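Long-range contacts in uncharacterized protein (Trypanosoma cruzi, PDB 6NEY), which probably binds acetylated lysine through its bromodomain, the part of a longer trypanosomal protein present here, with a likely role in chromatin-linked transcription: residues Phe9-Glu14 and Asp114-Lys119; Gly29-Asp34 and Asn100-Phe105. All blocks are in the same frame, centred on the assembly; numbering follows the deposited sequence.

Contact 1 (Phe9-Glu14 and Asp114-Lys119); sequences FYPEEE and DAYVTK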
ATOM      1  N   PHE A   9      -8.570  15.393  -3.425  1.00 24.85           N
ATOM      2  CA  PHE A   9      -9.330  15.060  -2.201  1.00 22.75           C
ATOM      3  C   PHE A   9      -8.368  15.065  -1.014  1.00 21.18           C
ATOM      4  O   PHE A   9      -8.839  15.287   0.073  1.00 21.56           O
ATOM      5  CB  PHE A   9     -10.031  13.707  -2.324  1.00 23.54           C
ATOM      6  CG  PHE A   9     -11.212  13.746  -3.257  1.00 23.94           C
ATOM      7  CD1 PHE A   9     -12.431  14.234  -2.823  1.00 25.80           C
ATOM      8  CD2 PHE A   9     -11.088  13.316  -4.570  1.00 27.25           C
ATOM      9  CE1 PHE A   9     -13.520  14.286  -3.680  1.00 27.97           C
ATOM     10  CE2 PHE A   9     -12.175  13.386  -5.431  1.00 27.47           C
ATOM     11  CZ  PHE A   9     -13.385  13.863  -4.981  1.00 27.37           C
ATOM     12  N   TYR A  10      -7.080  14.795  -1.215  1.00 20.20           N
ATOM     13  CA  TYR A  10      -6.202  14.376  -0.098  1.00 20.85           C
ATOM     14  C   TYR A  10      -4.854  15.081  -0.137  1.00 22.17           C
ATOM     15  O   TYR A  10      -4.178  15.108  -1.154  1.00 25.55           O
ATOM     16  CB  TYR A  10      -6.029  12.856  -0.073  1.00 20.35           C
ATOM     17  CG  TYR A  10      -7.313  12.082  -0.054  1.00 20.73           C
ATOM     18  CD1 TYR A  10      -8.246  12.290   0.947  1.00 21.28           C
ATOM     19  CD2 TYR A  10      -7.616  11.164  -1.040  1.00 19.99           C
ATOM     20  CE1 TYR A  10      -9.434  11.583   0.988  1.00 21.37           C
ATOM     21  CE2 TYR A  10      -8.793  10.437  -1.008  1.00 20.89           C
ATOM     22  CZ  TYR A  10      -9.704  10.651   0.002  1.00 20.93           C
ATOM     23  OH  TYR A  10     -10.886   9.970   0.040  1.00 24.13           O
ATOM     24  N   PRO A  11      -4.387  15.615   1.007  1.00 21.23           N
ATOM     25  CA  PRO A  11      -3.064  16.224   1.069  1.00 21.67           C
ATOM     26  C   PRO A  11      -1.987  15.127   1.032  1.00 22.32           C
ATOM     27  O   PRO A  11      -2.138  14.120   1.698  1.00 19.80           O
ATOM     28  CB  PRO A  11      -3.017  17.008   2.387  1.00 21.06           C
ATOM     29  CG  PRO A  11      -4.294  16.648   3.130  1.00 21.94           C
ATOM     30  CD  PRO A  11      -5.083  15.647   2.304  1.00 22.07           C
ATOM     31  N   GLU A  12      -0.931  15.333   0.232  1.00 23.11           N
ATOM     32  CA  GLU A  12       0.189  14.360   0.126  1.00 25.35           C
ATOM     33  C   GLU A  12       0.721  14.050   1.528  1.00 23.24           C
ATOM     34  O   GLU A  12       1.052  12.880   1.795  1.00 22.61           O
ATOM     35  CB  GLU A  12       1.313  14.917  -0.751  1.00 28.12           C
ATOM     36  CG  GLU A  12       0.988  14.905  -2.214  1.00 32.55           C
ATOM     37  CD  GLU A  12      -0.037  15.931  -2.634  1.00 36.79           C
ATOM     38  OE1 GLU A  12      -0.168  16.996  -1.940  1.00 33.67           O
ATOM     39  OE2 GLU A  12      -0.732  15.648  -3.631  1.00 45.30           O
ATOM     40  N   GLU A  13       0.785  15.046   2.416  1.00 21.64           N
ATOM     41  CA  GLU A  13       1.396  14.855   3.749  1.00 23.68           C
ATOM     42  C   GLU A  13       0.626  13.773   4.521  1.00 21.54           C
ATOM     43  O   GLU A  13       1.251  12.948   5.212  1.00 21.74           O
ATOM     44  CB  GLU A  13       1.454  16.184   4.498  1.00 25.39           C
ATOM     45  CG  GLU A  13       2.330  17.233   3.815  1.00 31.71           C
ATOM     46  CD  GLU A  13       1.698  18.124   2.746  1.00 34.67           C
ATOM     47  OE1 GLU A  13       0.539  17.832   2.292  1.00 29.17           O
ATOM     48  OE2 GLU A  13       2.384  19.125   2.344  1.00 34.79           O
ATOM     49  N   GLU A  14      -0.696  13.769   4.398  1.00 22.47           N
ATOM     50  CA  GLU A  14      -1.565  12.794   5.094  1.00 20.78           C
ATOM     51  C   GLU A  14      -1.437  11.415   4.460  1.00 19.95           C
ATOM     52  O   GLU A  14      -1.464  10.434   5.210  1.00 19.80           O
ATOM     53  CB  GLU A  14      -3.020  13.257   5.106  1.00 20.60           C
ATOM     54  CG  GLU A  14      -3.245  14.406   6.046  1.00 21.58           C
ATOM     55  CD  GLU A  14      -4.702  14.816   6.156  1.00 22.84           C
ATOM     56  OE1 GLU A  14      -5.549  14.265   5.374  1.00 22.22           O
ATOM     57  OE2 GLU A  14      -4.994  15.666   7.026  1.00 22.72           O
ATOM     58  N   ASP A 114      -9.932   2.502   4.669  1.00 21.41           N
ATOM     59  CA  ASP A 114     -11.388   2.765   4.850  1.00 22.75           C
ATOM     60  C   ASP A 114     -11.586   3.875   5.892  1.00 23.05           C
ATOM     61  O   ASP A 114     -12.400   4.806   5.638  1.00 22.44           O
ATOM     62  CB  ASP A 114     -12.136   1.507   5.304  1.00 23.44           C
ATOM     63  CG  ASP A 114     -12.319   0.431   4.253  1.00 27.61           C
ATOM     64  OD1 ASP A 114     -11.955   0.673   3.092  1.00 26.41           O
ATOM     65  OD2 ASP A 114     -12.833  -0.666   4.625  1.00 29.69           O
ATOM     66  N   ALA A 115     -10.893   3.785   7.025  1.00 21.87           N
ATOM     67  CA  ALA A 115     -11.074   4.707   8.165  1.00 21.78           C
ATOM     68  C   ALA A 115     -10.674   6.124   7.714  1.00 21.36           C
ATOM     69  O   ALA A 115     -11.392   7.099   8.053  1.00 19.84           O
ATOM     70  CB  ALA A 115     -10.282   4.234   9.357  1.00 23.03           C
ATOM     71  N   TYR A 116      -9.621   6.236   6.886  1.00 19.21           N
ATOM     72  CA  TYR A 116      -9.101   7.542   6.397  1.00 18.67           C
ATOM     73  C   TYR A 116     -10.121   8.161   5.423  1.00 18.62           C
ATOM     74  O   TYR A 116     -10.488   9.338   5.566  1.00 18.52           O
ATOM     75  CB  TYR A 116      -7.735   7.391   5.724  1.00 19.25           C
ATOM     76  CG  TYR A 116      -7.214   8.696   5.170  1.00 18.23           C
ATOM     77  CD1 TYR A 116      -6.689   9.663   6.014  1.00 20.46           C
ATOM     78  CD2 TYR A 116      -7.323   9.002   3.823  1.00 19.11           C
ATOM     79  CE1 TYR A 116      -6.263  10.894   5.529  1.00 19.57           C
ATOM     80  CE2 TYR A 116      -6.895  10.217   3.319  1.00 18.97           C
ATOM     81  CZ  TYR A 116      -6.374  11.176   4.171  1.00 18.14           C
ATOM     82  OH  TYR A 116      -5.957  12.369   3.647  1.00 19.79           O
ATOM     83  N   VAL A 117     -10.565   7.385   4.435  1.00 19.71           N
ATOM     84  CA  VAL A 117     -11.494   7.877   3.371  1.00 20.82           C
ATOM     85  C   VAL A 117     -12.810   8.303   4.042  1.00 20.64           C
ATOM     86  O   VAL A 117     -13.340   9.398   3.714  1.00 19.80           O
ATOM     87  CB  VAL A 117     -11.670   6.808   2.279  1.00 23.15           C
ATOM     88  CG1 VAL A 117     -12.808   7.117   1.318  1.00 25.32           C
ATOM     89  CG2 VAL A 117     -10.356   6.640   1.518  1.00 25.08           C
ATOM     90  N   THR A 118     -13.249   7.546   5.038  1.00 20.51           N
ATOM     91  CA  THR A 118     -14.488   7.858   5.795  1.00 22.72           C
ATOM     92  C   THR A 118     -14.333   9.159   6.591  1.00 22.86           C
ATOM     93  O   THR A 118     -15.240  10.026   6.498  1.00 23.16           O
ATOM     94  CB  THR A 118     -14.906   6.686   6.683  1.00 23.82           C
ATOM     95  OG1 THR A 118     -15.122   5.625   5.757  1.00 24.46           O
ATOM     96  CG2 THR A 118     -16.136   7.009   7.500  1.00 25.32           C
ATOM     97  N   LYS A 119     -13.256   9.294   7.356  1.00 21.58           N
ATOM     98  CA  LYS A 119     -12.972  10.535   8.139  1.00 23.12           C
ATOM     99  C   LYS A 119     -12.982  11.759   7.219  1.00 22.10           C
ATOM    100  O   LYS A 119     -13.662  12.786   7.561  1.00 20.38           O
ATOM    101  CB  LYS A 119     -11.636  10.412   8.876  1.00 26.18           C
ATOM    102  CG  LYS A 119     -11.469  11.386  10.026  1.00 31.48           C
ATOM    103  CD  LYS A 119     -10.680  12.620   9.725  1.00 36.35           C
ATOM    104  CE  LYS A 119     -11.032  13.728  10.703  1.00 38.90           C
ATOM    105  NZ  LYS A 119      -9.859  14.554  11.050  1.00 40.61           N
TER
HETATM  106  O   HOH W   1     -13.185  10.735   1.249  1.00 23.85           O
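Tyr-10 and Tyr-116 pass alongside each other with opposed headings, their ring planes 54° apart, an oblique pairing rather than a stack or a T. The closest approach brings Tyr-116 CE2 over one face of the Tyr-10 ring, 3.4 Å from Tyr-10 CD1; the opposite face carries Phe-9 CB, so the ring is sandwiched. Tyr-116 has CG anti to its backbone N (chi1 178°), which starts the ring off from its helix towards residues 9-14. At the far end, Tyr-116 OH donates to Glu-14 OE1 (2.6 Å) through the anti lone pair of that oxygen, with carboxylate and ring nearly perpendicular at 88°. Glu-14 OE1 also forms a salt bridge with Lys-120, so two donors hold this carboxylate. Pro-11, the N-cap residue of helix 12-21, brings its CD to 3.6 Å from Tyr-116 OH. In bromodomain terms this ties the start of the first bundle helix, alpha-Z, to the C-terminal half of the last, alpha-C. Tyr-10 points its own hydroxyl towards that last helix: Tyr-10 OH lies 3.7 Å from Val-117 CG1, hydrogen-bonds to the carbonyl of Val-72, and accepts from a water (2.7 Å from that OH) that also donates to Val-117 O. Leu-74 packs against both tyrosines and Val-117, bringing the loop before helix 75-92 into the same cluster.

Contact 2 (Gly29-Asp34 and Asn100-Phe105); sequences GLFSMD and NIAERF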
ATOM      1  N   GLY A  29       9.083  -6.629   8.013  1.00 20.11           N
ATOM      2  CA  GLY A  29       9.648  -5.944   6.845  1.00 22.26           C
ATOM      3  C   GLY A  29       9.177  -6.558   5.537  1.00 21.20           C
ATOM      4  O   GLY A  29       9.746  -6.219   4.510  1.00 20.07           O
ATOM      5  N   LEU A  30       8.175  -7.434   5.573  1.00 20.93           N
ATOM      6  CA  LEU A  30       7.743  -8.197   4.377  1.00 22.53           C
ATOM      7  C   LEU A  30       7.385  -7.219   3.253  1.00 20.84           C
ATOM      8  O   LEU A  30       7.772  -7.471   2.118  1.00 21.21           O
ATOM      9  CB  LEU A  30       6.564  -9.084   4.779  1.00 23.12           C
ATOM     10  CG  LEU A  30       5.995 -10.032   3.731  1.00 26.59           C
ATOM     11  CD1 LEU A  30       7.081 -10.872   3.060  1.00 28.41           C
ATOM     12  CD2 LEU A  30       4.972 -10.949   4.407  1.00 25.16           C
ATOM     13  N   PHE A  31       6.713  -6.110   3.566  1.00 19.71           N
ATOM     14  CA  PHE A  31       6.216  -5.151   2.552  1.00 20.61           C
ATOM     15  C   PHE A  31       7.058  -3.877   2.542  1.00 21.01           C
ATOM     16  O   PHE A  31       6.770  -2.999   1.718  1.00 23.95           O
ATOM     17  CB  PHE A  31       4.713  -4.928   2.773  1.00 20.43           C
ATOM     18  CG  PHE A  31       3.965  -6.227   2.659  1.00 21.18           C
ATOM     19  CD1 PHE A  31       3.876  -6.862   1.430  1.00 20.86           C
ATOM     20  CD2 PHE A  31       3.442  -6.855   3.780  1.00 20.55           C
ATOM     21  CE1 PHE A  31       3.217  -8.078   1.306  1.00 21.50           C
ATOM     22  CE2 PHE A  31       2.816  -8.088   3.656  1.00 20.51           C
ATOM     23  CZ  PHE A  31       2.701  -8.689   2.427  1.00 20.23           C
ATOM     24  N   SER A  32       8.029  -3.720   3.439  1.00 21.56           N
ATOM     25  CA  SER A  32       8.765  -2.432   3.514  1.00 26.00           C
ATOM     26  C   SER A  32      10.186  -2.630   2.993  1.00 31.22           C
ATOM     27  O   SER A  32      10.782  -1.631   2.588  1.00 30.73           O
ATOM     28  CB  SER A  32       8.742  -1.850   4.881  1.00 26.69           C
ATOM     29  OG  SER A  32       8.996  -2.844   5.871  1.00 26.25           O
ATOM     30  N   MET A  33      10.679  -3.874   2.994  1.00 34.19           N
ATOM     31  CA  MET A  33      12.026  -4.207   2.468  1.00 36.85           C
ATOM     32  C   MET A  33      12.033  -3.959   0.958  1.00 36.66           C
ATOM     33  O   MET A  33      10.971  -4.100   0.299  1.00 36.19           O
ATOM     34  CB  MET A  33      12.451  -5.649   2.790  1.00 38.54           C
ATOM     35  CG  MET A  33      11.918  -6.723   1.855  1.00 39.69           C
ATOM     36  SD  MET A  33      12.690  -8.362   2.200  1.00 44.08           S
ATOM     37  CE  MET A  33      11.531  -9.057   3.379  1.00 42.60           C
ATOM     38  N   ASP A  34      13.195  -3.568   0.437  1.00 37.21           N
ATOM     39  CA  ASP A  34      13.445  -3.437  -1.021  1.00 36.85           C
ATOM     40  C   ASP A  34      13.977  -4.796  -1.503  1.00 36.61           C
ATOM     41  O   ASP A  34      15.190  -5.065  -1.293  1.00 39.79           O
ATOM     42  CB  ASP A  34      14.395  -2.269  -1.271  1.00 41.33           C
ATOM     43  CG  ASP A  34      14.646  -1.955  -2.734  1.00 44.46           C
ATOM     44  OD1 ASP A  34      14.339  -2.820  -3.587  1.00 47.39           O
ATOM     45  OD2 ASP A  34      15.149  -0.844  -3.002  1.00 47.41           O
ATOM     46  N   ASN A 100       0.521 -15.864   6.012  1.00 19.23           N
ATOM     47  CA  ASN A 100      -0.376 -15.481   7.147  1.00 19.88           C
ATOM     48  C   ASN A 100      -0.183 -13.994   7.422  1.00 19.69           C
ATOM     49  O   ASN A 100      -1.161 -13.296   7.666  1.00 19.64           O
ATOM     50  CB  ASN A 100      -0.109 -16.284   8.422  1.00 22.62           C
ATOM     51  CG  ASN A 100      -0.485 -17.746   8.278  1.00 25.20           C
ATOM     52  OD1 ASN A 100      -1.186 -18.116   7.329  1.00 22.22           O
ATOM     53  ND2 ASN A 100      -0.062 -18.555   9.238  1.00 25.70           N
ATOM     54  N   ILE A 101       1.061 -13.522   7.405  1.00 19.52           N
ATOM     55  CA  ILE A 101       1.332 -12.071   7.567  1.00 18.44           C
ATOM     56  C   ILE A 101       0.664 -11.326   6.415  1.00 17.73           C
ATOM     57  O   ILE A 101       0.057 -10.317   6.667  1.00 18.89           O
ATOM     58  CB  ILE A 101       2.839 -11.782   7.637  1.00 18.10           C
ATOM     59  CG1 ILE A 101       3.433 -12.294   8.954  1.00 19.54           C
ATOM     60  CG2 ILE A 101       3.096 -10.298   7.418  1.00 18.17           C
ATOM     61  CD1 ILE A 101       4.960 -12.324   8.970  1.00 19.50           C
ATOM     62  N   ALA A 102       0.843 -11.767   5.171  1.00 17.86           N
ATOM     63  CA  ALA A 102       0.298 -11.038   4.001  1.00 19.33           C
ATOM     64  C   ALA A 102      -1.217 -10.860   4.161  1.00 18.53           C
ATOM     65  O   ALA A 102      -1.720  -9.733   3.894  1.00 18.29           O
ATOM     66  CB  ALA A 102       0.612 -11.744   2.710  1.00 18.59           C
ATOM     67  N   GLU A 103      -1.931 -11.913   4.556  1.00 20.43           N
ATOM     68  CA  GLU A 103      -3.422 -11.848   4.652  1.00 21.54           C
ATOM     69  C   GLU A 103      -3.816 -10.928   5.826  1.00 21.12           C
ATOM     70  O   GLU A 103      -4.774 -10.124   5.666  1.00 20.64           O
ATOM     71  CB  GLU A 103      -4.086 -13.226   4.798  1.00 21.88           C
ATOM     72  CG  GLU A 103      -5.594 -13.124   4.604  1.00 22.88           C
ATOM     73  CD  GLU A 103      -6.378 -14.424   4.598  1.00 25.02           C
ATOM     74  OE1 GLU A 103      -5.813 -15.465   4.966  1.00 25.80           O
ATOM     75  OE2 GLU A 103      -7.587 -14.355   4.288  1.00 25.65           O
ATOM     76  N   ARG A 104      -3.094 -10.965   6.942  1.00 19.90           N
ATOM     77  CA  ARG A 104      -3.420 -10.051   8.070  1.00 19.76           C
ATOM     78  C   ARG A 104      -3.107  -8.608   7.643  1.00 19.19           C
ATOM     79  O   ARG A 104      -3.871  -7.672   8.014  1.00 18.01           O
ATOM     80  CB  ARG A 104      -2.653 -10.429   9.338  1.00 21.96           C
ATOM     81  CG  ARG A 104      -3.134 -11.700  10.023  1.00 22.15           C
ATOM     82  CD  ARG A 104      -2.486 -11.822  11.392  1.00 23.70           C
ATOM     83  NE  ARG A 104      -1.037 -11.932  11.321  1.00 21.50           N
ATOM     84  CZ  ARG A 104      -0.340 -13.067  11.275  1.00 24.00           C
ATOM     85  NH1 ARG A 104       0.987 -13.031  11.233  1.00 23.58           N
ATOM     86  NH2 ARG A 104      -0.949 -14.235  11.320  1.00 25.41           N
ATOM     87  N   PHE A 105      -1.994  -8.411   6.932  1.00 18.60           N
ATOM     88  CA  PHE A 105      -1.535  -7.089   6.444  1.00 18.82           C
ATOM     89  C   PHE A 105      -2.588  -6.513   5.492  1.00 18.44           C
ATOM     90  O   PHE A 105      -2.950  -5.329   5.625  1.00 17.74           O
ATOM     91  CB  PHE A 105      -0.170  -7.189   5.764  1.00 19.26           C
ATOM     92  CG  PHE A 105       0.193  -5.977   4.955  1.00 20.16           C
ATOM     93  CD1 PHE A 105       0.622  -4.820   5.583  1.00 20.77           C
ATOM     94  CD2 PHE A 105       0.091  -5.978   3.565  1.00 22.52           C
ATOM     95  CE1 PHE A 105       0.952  -3.695   4.846  1.00 21.13           C
ATOM     96  CE2 PHE A 105       0.414  -4.841   2.836  1.00 22.06           C
ATOM     97  CZ  PHE A 105       0.849  -3.711   3.475  1.00 21.82           C
TER
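Phe-31 and Phe-105 lie face against face in an offset stack, ring centroids 4.2 Å apart and planes only 16° from parallel. Start at the Phe-31 CB: it sits 4.1 Å from Phe-105 CZ, at the outer end of the partner ring. Phe-31 CG comes next, nearest Phe-105 CE2, and then the CD2 edge moves in over the ring, with Phe-31 CD2 3.6 Å from Phe-105 CG. Phe-31 CE2 makes the closest touch, 3.4 Å from Phe-105 CD2, and also reaches back to Phe-105 CB. At the tip, Phe-31 CZ still lies within van der Waals range of Phe-105 CD2, but its nearest neighbours are on the helix, Ala-102 CA and CB, both 3.7 Å from it, and that alanine meets the ring at its edge. Thus the side chain runs across Phe-105 from rim to stem and stops at the residue one helical turn earlier.

On the other face of the Phe-31 ring lies Leu-30 CG, displaced towards the rim. A chi1 of -176° sets Leu-30 CG anti to the backbone N; from there the CD2 branch of Leu-30 meets Ile-101 CG2 at 3.6 Å. The loop is part of the long ZA connection of the bromodomain, and the helix is the early part of alpha-C. Helix 75-92 closes in on the same cluster, with Cys-88 on Leu-30, Tyr-89 on Ala-102 and Val-85 on Phe-105.

No hydrogen bond crosses between 29-34 and 100-105, though the backbone of Phe-31 is bonded to Leu-56. What holds loop to helix here is therefore apolar burial and ring-on-ring dispersion, and position depends on shape complementarity more than on directional bonds.

Contacts 1 and 2 share helix 97-124, the last helix of the bundle, and meet it at different levels: contact 2 near its start at 100-105, contact 1 further along at 114-119. Their centres are 22 Å apart, on opposite sides of the centre of the chain, and their nearest atoms are about 11 Å apart, so neither touches the other. Both pair this helix with earlier chain, contact 1 with the start of helix 12-21 and contact 2 with the loop that follows it. In bromodomains the acetyl-lysine pocket lies between the ZA and BC loops; contact 2 is therefore probably at the pocket end, contact 1 at the far end.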